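Local coordinates for conserved membrane protein (Chlamydia abortus, PDB 6GZU), which is a secreted, CE-clan virulence effector that probably acts as a cysteine protease removing ubiquitin, combining this with acetyltransferase activity, at residues D58-D63 with R93-F98; C78-Q81 with D86-H89. All blocks are in the same frame, centred on the assembly; numbering follows the deposited sequence.

Contact 1. Residues D58-D63 with R93-F98; sequences DLHLYD and RDCQNF. With ZN (zinc ion), chain C.
A zinc ion, rather than direct polar bonding, joins His60 to Cys95: the two segments bury little surface against each other and meet at the metal. His60 NE2 binds the ion at 2.0 Å and Cys95 SG at 2.2 Å. Sharing the metal brings SG to 3.5 Å from NE2, with the sulfur at the rim of the imidazole and near its plane. Cys95 chi1 of 61° sets SG between its backbone N and carbonyl carbon, facing the ion. Gln96 adds a looser contact, its CG lying 4.0 Å from His60 CE1. Away from the metal, a water bridges the two backbones, donating to Asp58 O at 2.7 Å and Cys95 O at 2.6 Å; Asp58 O itself lies over one face of the His60 ring, toward its rim.

Local backbone motifs present both ligands. His60, with positive phi, is the C-prime residue of the Schellman motif that ends helix 51-58, and from there its side chain reaches the ion. Cys95 lies in a type I beta turn from Asp94 to Asn97, braced by an Asx turn in which Gln96 N donates to Asp94 OD1 at 3.1 Å, from above the carboxylate plane. Together with Cys78 and His80, the pair completes a Cys2His2 zinc site, tying a helix end to the loop that precedes strand 100-107.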
loop_
_atom_site.group_PDB
_atom_site.type_symbol
_atom_site.label_atom_id
_atom_site.label_comp_id
_atom_site.label_asym_id
_atom_site.label_seq_id
_atom_site.Cartn_x
_atom_site.Cartn_y
_atom_site.Cartn_z
ATOM N N ASP A 58 -0.481 5.496 10.954
ATOM C CA ASP A 58 -0.978 4.120 11.167
ATOM C C ASP A 58 -0.153 3.345 12.193
ATOM O O ASP A 58 -0.668 2.451 12.853
ATOM C CB ASP A 58 -1.050 3.357 9.831
ATOM C CG ASP A 58 -2.165 3.829 8.969
ATOM O OD1 ASP A 58 -3.177 4.280 9.537
ATOM O OD2 ASP A 58 -2.082 3.726 7.747
ATOM N N LEU A 59 1.112 3.743 12.384
ATOM C CA LEU A 59 1.957 3.147 13.430
ATOM C C LEU A 59 1.907 3.936 14.727
ATOM O O LEU A 59 2.710 3.685 15.648
ATOM C CB LEU A 59 3.416 3.084 12.942
ATOM C CG LEU A 59 3.532 2.127 11.742
ATOM C CD1 LEU A 59 4.939 2.289 11.089
ATOM C CD2 LEU A 59 3.316 0.748 12.259
ATOM N N HIS A 60 0.963 4.872 14.829
ATOM C CA HIS A 60 0.811 5.733 16.029
ATOM C C HIS A 60 2.052 6.520 16.402
ATOM O O HIS A 60 2.325 6.740 17.599
ATOM C CB HIS A 60 0.275 4.904 17.203
ATOM C CG HIS A 60 -0.897 4.052 16.808
ATOM N ND1 HIS A 60 -0.781 2.712 16.492
ATOM C CD2 HIS A 60 -2.192 4.368 16.591
ATOM C CE1 HIS A 60 -1.971 2.221 16.174
ATOM N NE2 HIS A 60 -2.848 3.205 16.230
ATOM N N LEU A 61 2.789 6.938 15.376
ATOM C CA LEU A 61 3.984 7.729 15.516
ATOM C C LEU A 61 3.785 9.175 15.119
ATOM O O LEU A 61 4.758 9.910 14.958
ATOM C CB LEU A 61 5.094 7.121 14.673
ATOM C CG LEU A 61 5.593 5.776 15.219
ATOM C CD1 LEU A 61 6.454 5.102 14.185
ATOM C CD2 LEU A 61 6.350 5.968 16.489
ATOM N N TYR A 62 2.551 9.646 15.032
ATOM C CA TYR A 62 2.362 11.037 14.640
ATOM C C TYR A 62 1.415 11.765 15.585
ATOM O O TYR A 62 0.320 11.292 15.842
ATOM C CB TYR A 62 1.866 11.128 13.186
ATOM C CG TYR A 62 1.880 12.556 12.752
ATOM C CD1 TYR A 62 3.092 13.208 12.522
ATOM C CD2 TYR A 62 0.702 13.291 12.668
ATOM C CE1 TYR A 62 3.133 14.539 12.179
ATOM C CE2 TYR A 62 0.728 14.625 12.331
ATOM C CZ TYR A 62 1.951 15.244 12.091
ATOM O OH TYR A 62 2.002 16.575 11.742
ATOM N N ASP A 63 1.833 12.912 16.117
ATOM C CA ASP A 63 0.996 13.651 17.068
ATOM C C ASP A 63 0.386 14.839 16.342
ATOM O O ASP A 63 1.062 15.839 16.127
ATOM C CB ASP A 63 1.844 14.125 18.268
ATOM C CG ASP A 63 1.055 14.982 19.267
ATOM O OD1 ASP A 63 0.691 16.117 18.904
ATOM O OD2 ASP A 63 0.826 14.542 20.422
ATOM N N ARG A 93 -10.753 -4.901 15.274
ATOM C CA ARG A 93 -9.365 -5.381 15.373
ATOM C C ARG A 93 -8.552 -4.553 16.369
ATOM O O ARG A 93 -8.831 -3.382 16.620
ATOM C CB ARG A 93 -8.570 -5.246 14.050
ATOM C CG ARG A 93 -9.223 -5.634 12.741
ATOM C CD ARG A 93 -9.333 -7.120 12.557
ATOM N NE ARG A 93 -8.097 -7.893 12.655
ATOM C CZ ARG A 93 -7.314 -8.217 11.625
ATOM N NH1 ARG A 93 -7.582 -7.788 10.391
ATOM N NH2 ARG A 93 -6.248 -8.977 11.829
ATOM N N ASP A 94 -7.476 -5.143 16.860
ATOM C CA ASP A 94 -6.471 -4.356 17.556
ATOM C C ASP A 94 -5.510 -3.753 16.546
ATOM O O ASP A 94 -4.636 -4.458 15.994
ATOM C CB ASP A 94 -5.707 -5.228 18.541
ATOM C CG ASP A 94 -4.539 -4.507 19.147
ATOM O OD1 ASP A 94 -4.486 -3.254 19.073
ATOM O OD2 ASP A 94 -3.677 -5.195 19.721
ATOM N N CYS A 95 -5.646 -2.437 16.358
ATOM C CA CYS A 95 -4.963 -1.732 15.262
ATOM C C CYS A 95 -3.475 -1.722 15.449
ATOM O O CYS A 95 -2.729 -1.356 14.524
ATOM C CB CYS A 95 -5.488 -0.305 15.146
ATOM S SG CYS A 95 -5.221 0.675 16.583
ATOM N N GLN A 96 -3.024 -2.117 16.636
ATOM C CA GLN A 96 -1.586 -2.214 16.914
ATOM C C GLN A 96 -0.955 -3.519 16.426
ATOM O O GLN A 96 0.227 -3.545 16.095
ATOM C CB GLN A 96 -1.320 -2.050 18.416
ATOM C CG GLN A 96 -1.654 -0.675 18.958
ATOM C CD GLN A 96 -2.237 -0.719 20.373
ATOM O OE1 GLN A 96 -3.212 -0.022 20.680
ATOM N NE2 GLN A 96 -1.643 -1.543 21.240
ATOM N N ASN A 97 -1.755 -4.583 16.352
ATOM C CA ASN A 97 -1.253 -5.949 16.215
ATOM C C ASN A 97 -0.819 -6.417 14.796
ATOM O O ASN A 97 -0.843 -7.606 14.448
ATOM C CB ASN A 97 -2.331 -6.898 16.749
ATOM C CG ASN A 97 -1.771 -8.242 17.122
ATOM O OD1 ASN A 97 -0.561 -8.370 17.345
ATOM N ND2 ASN A 97 -2.641 -9.260 17.202
ATOM N N PHE A 98 -0.413 -5.494 13.964
ATOM C CA PHE A 98 -0.090 -5.864 12.591
ATOM C C PHE A 98 1.414 -5.842 12.329
ATOM O O PHE A 98 2.162 -5.138 13.050
ATOM C CB PHE A 98 -0.798 -4.908 11.640
ATOM C CG PHE A 98 -2.281 -5.005 11.710
ATOM C CD1 PHE A 98 -2.923 -6.041 11.050
ATOM C CD2 PHE A 98 -3.036 -4.078 12.409
ATOM C CE1 PHE A 98 -4.292 -6.165 11.086
ATOM C CE2 PHE A 98 -4.432 -4.214 12.464
ATOM C CZ PHE A 98 -5.046 -5.250 11.759
HETATM ZN ZN ZN C . -4.736 2.729 15.898
HETATM O O HOH W 1 -0.600 -0.071 13.745
#

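Contact 2. Residues C78-Q81 with D86-H89; sequences CHHQ and DYPH. With ZN (zinc ion), chain C.
Tyr87 reaches across to His79 and His80, its ring meeting each imidazole in a T-shaped stack of opposite sense. Against His80, Tyr87 offers a face: CD2 of the histidine points at the middle of the phenol ring, 3.7 Å above its plane, and is 3.8 Å from Tyr87 CZ. The two planes stand at 74°. Against His79 the roles are exchanged. The CE2 edge of Tyr87 comes over one face of that imidazole, displaced toward its rim, with planes at 79° and CE2 3.6 Å from His79 NE2. At the same corner Tyr87 OH lies 2.9 Å from His79 NE2. Asp86 CB lies against the opposite face of the phenol, toward its rim, so both faces of Tyr87 are in contact.

His79 and His80 follow one another in the chain yet serve different ends. With CG in the +60° position (chi1 70°), His79 turns its ring to Tyr87, and its ND1 lies over a face of the His80 ring. His80 uses ND1 for zinc, at 2.0 Å, while its NE2 turns to Asp58 at the end of helix 51-58. Cys78 SG also binds the ion and accepts a hydrogen bond from His80 N at 3.3 Å, which probably offsets some of the negative charge on the zinc-bound sulfur. A water lies near both His80 O and Tyr87 O. Pro88 beyond the tyrosine packs on helix 252-257. The result is an aromatic cluster that backs the Cys-X-His half of a Cys2His2 zinc site, whose four protein ligands are consistent with a structural role.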
loop_
_atom_site.group_PDB
_atom_site.type_symbol
_atom_site.label_atom_id
_atom_site.label_comp_id
_atom_site.label_asym_id
_atom_site.label_seq_id
_atom_site.Cartn_x
_atom_site.Cartn_y
_atom_site.Cartn_z
ATOM N N CYS A 78 -4.257 7.196 18.276
ATOM C CA CYS A 78 -4.885 6.307 17.314
ATOM C C CYS A 78 -6.124 6.885 16.647
ATOM O O CYS A 78 -7.079 7.252 17.327
ATOM C CB CYS A 78 -5.255 5.030 18.036
ATOM S SG CYS A 78 -6.213 3.982 17.045
ATOM N N HIS A 79 -6.147 6.901 15.314
ATOM C CA HIS A 79 -7.318 7.366 14.565
ATOM C C HIS A 79 -8.089 6.195 13.901
ATOM O O HIS A 79 -8.994 6.383 13.032
ATOM C CB HIS A 79 -6.885 8.416 13.536
ATOM C CG HIS A 79 -6.076 7.863 12.405
ATOM N ND1 HIS A 79 -5.060 6.947 12.587
ATOM C CD2 HIS A 79 -6.133 8.092 11.071
ATOM C CE1 HIS A 79 -4.547 6.617 11.411
ATOM N NE2 HIS A 79 -5.161 7.317 10.479
ATOM N N HIS A 80 -7.749 4.972 14.310
ATOM C CA HIS A 80 -8.371 3.773 13.728
ATOM C C HIS A 80 -9.643 3.286 14.344
ATOM O O HIS A 80 -10.307 2.426 13.763
ATOM C CB HIS A 80 -7.411 2.598 13.760
ATOM C CG HIS A 80 -6.091 2.894 13.137
ATOM N ND1 HIS A 80 -4.925 2.959 13.872
ATOM C CD2 HIS A 80 -5.760 3.157 11.847
ATOM C CE1 HIS A 80 -3.923 3.242 13.045
ATOM N NE2 HIS A 80 -4.410 3.389 11.819
ATOM N N GLN A 81 -9.982 3.792 15.508
ATOM C CA GLN A 81 -11.185 3.307 16.163
ATOM C C GLN A 81 -12.385 4.208 15.852
ATOM O O GLN A 81 -12.244 5.426 15.678
ATOM C CB GLN A 81 -10.909 3.110 17.659
ATOM C CG GLN A 81 -9.858 2.004 17.897
ATOM N N ASP A 86 -12.917 5.552 6.797
ATOM C CA ASP A 86 -11.592 5.050 6.427
ATOM C C ASP A 86 -11.322 3.622 6.894
ATOM O O ASP A 86 -10.677 2.849 6.190
ATOM C CB ASP A 86 -10.499 5.926 7.029
ATOM C CG ASP A 86 -10.558 7.345 6.545
ATOM O OD1 ASP A 86 -10.079 7.593 5.418
ATOM O OD2 ASP A 86 -11.012 8.216 7.320
ATOM N N TYR A 87 -11.763 3.292 8.106
ATOM C CA TYR A 87 -11.368 2.025 8.740
ATOM C C TYR A 87 -12.516 1.197 9.286
ATOM O O TYR A 87 -12.447 0.756 10.423
ATOM C CB TYR A 87 -10.334 2.261 9.874
ATOM C CG TYR A 87 -9.179 3.140 9.456
ATOM C CD1 TYR A 87 -8.206 2.672 8.590
ATOM C CD2 TYR A 87 -9.055 4.458 9.941
ATOM C CE1 TYR A 87 -7.150 3.488 8.189
ATOM C CE2 TYR A 87 -7.998 5.288 9.545
ATOM C CZ TYR A 87 -7.057 4.787 8.673
ATOM O OH TYR A 87 -6.041 5.602 8.264
ATOM N N PRO A 88 -13.545 0.925 8.482
ATOM C CA PRO A 88 -14.617 0.098 9.055
ATOM C C PRO A 88 -14.116 -1.314 9.364
ATOM O O PRO A 88 -14.650 -1.973 10.258
ATOM C CB PRO A 88 -15.651 0.055 7.929
ATOM C CG PRO A 88 -14.828 0.301 6.640
ATOM C CD PRO A 88 -13.762 1.266 7.064
ATOM N N HIS A 89 -13.083 -1.757 8.636
ATOM C CA HIS A 89 -12.520 -3.098 8.784
ATOM C C HIS A 89 -11.651 -3.223 10.049
ATOM O O HIS A 89 -11.219 -4.330 10.391
ATOM C CB HIS A 89 -11.707 -3.459 7.541
ATOM C CG HIS A 89 -10.630 -2.467 7.237
ATOM N ND1 HIS A 89 -10.898 -1.146 6.928
ATOM C CD2 HIS A 89 -9.285 -2.604 7.210
ATOM C CE1 HIS A 89 -9.757 -0.512 6.720
ATOM N NE2 HIS A 89 -8.764 -1.380 6.867
HETATM ZN ZN ZN C . -4.736 2.729 15.898
HETATM O O HOH W 2 -12.815 1.924 13.008
#

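How the contacts relate
Contacts 1 and 2 are two halves of one zinc site, their centres 10 Å apart: His60 and Cys95 from contact 1, Cys78 and His80 from contact 2, with the second pair lying between the first along the chain. Around the ion, His60 NE2 and His80 ND1 are 3.2 Å apart, with their rings nearly perpendicular. A second tie runs beside the metal, where Asp58 OD1 probably accepts a hydrogen bond from His80 NE2 at 2.7 Å; this should orient the imidazole and strengthen its donation to zinc. Asp58 OD1 also lies 3.3 Å from His79 CE1, joining the aromatic cluster of 78-81 and 86-89 to the helix end.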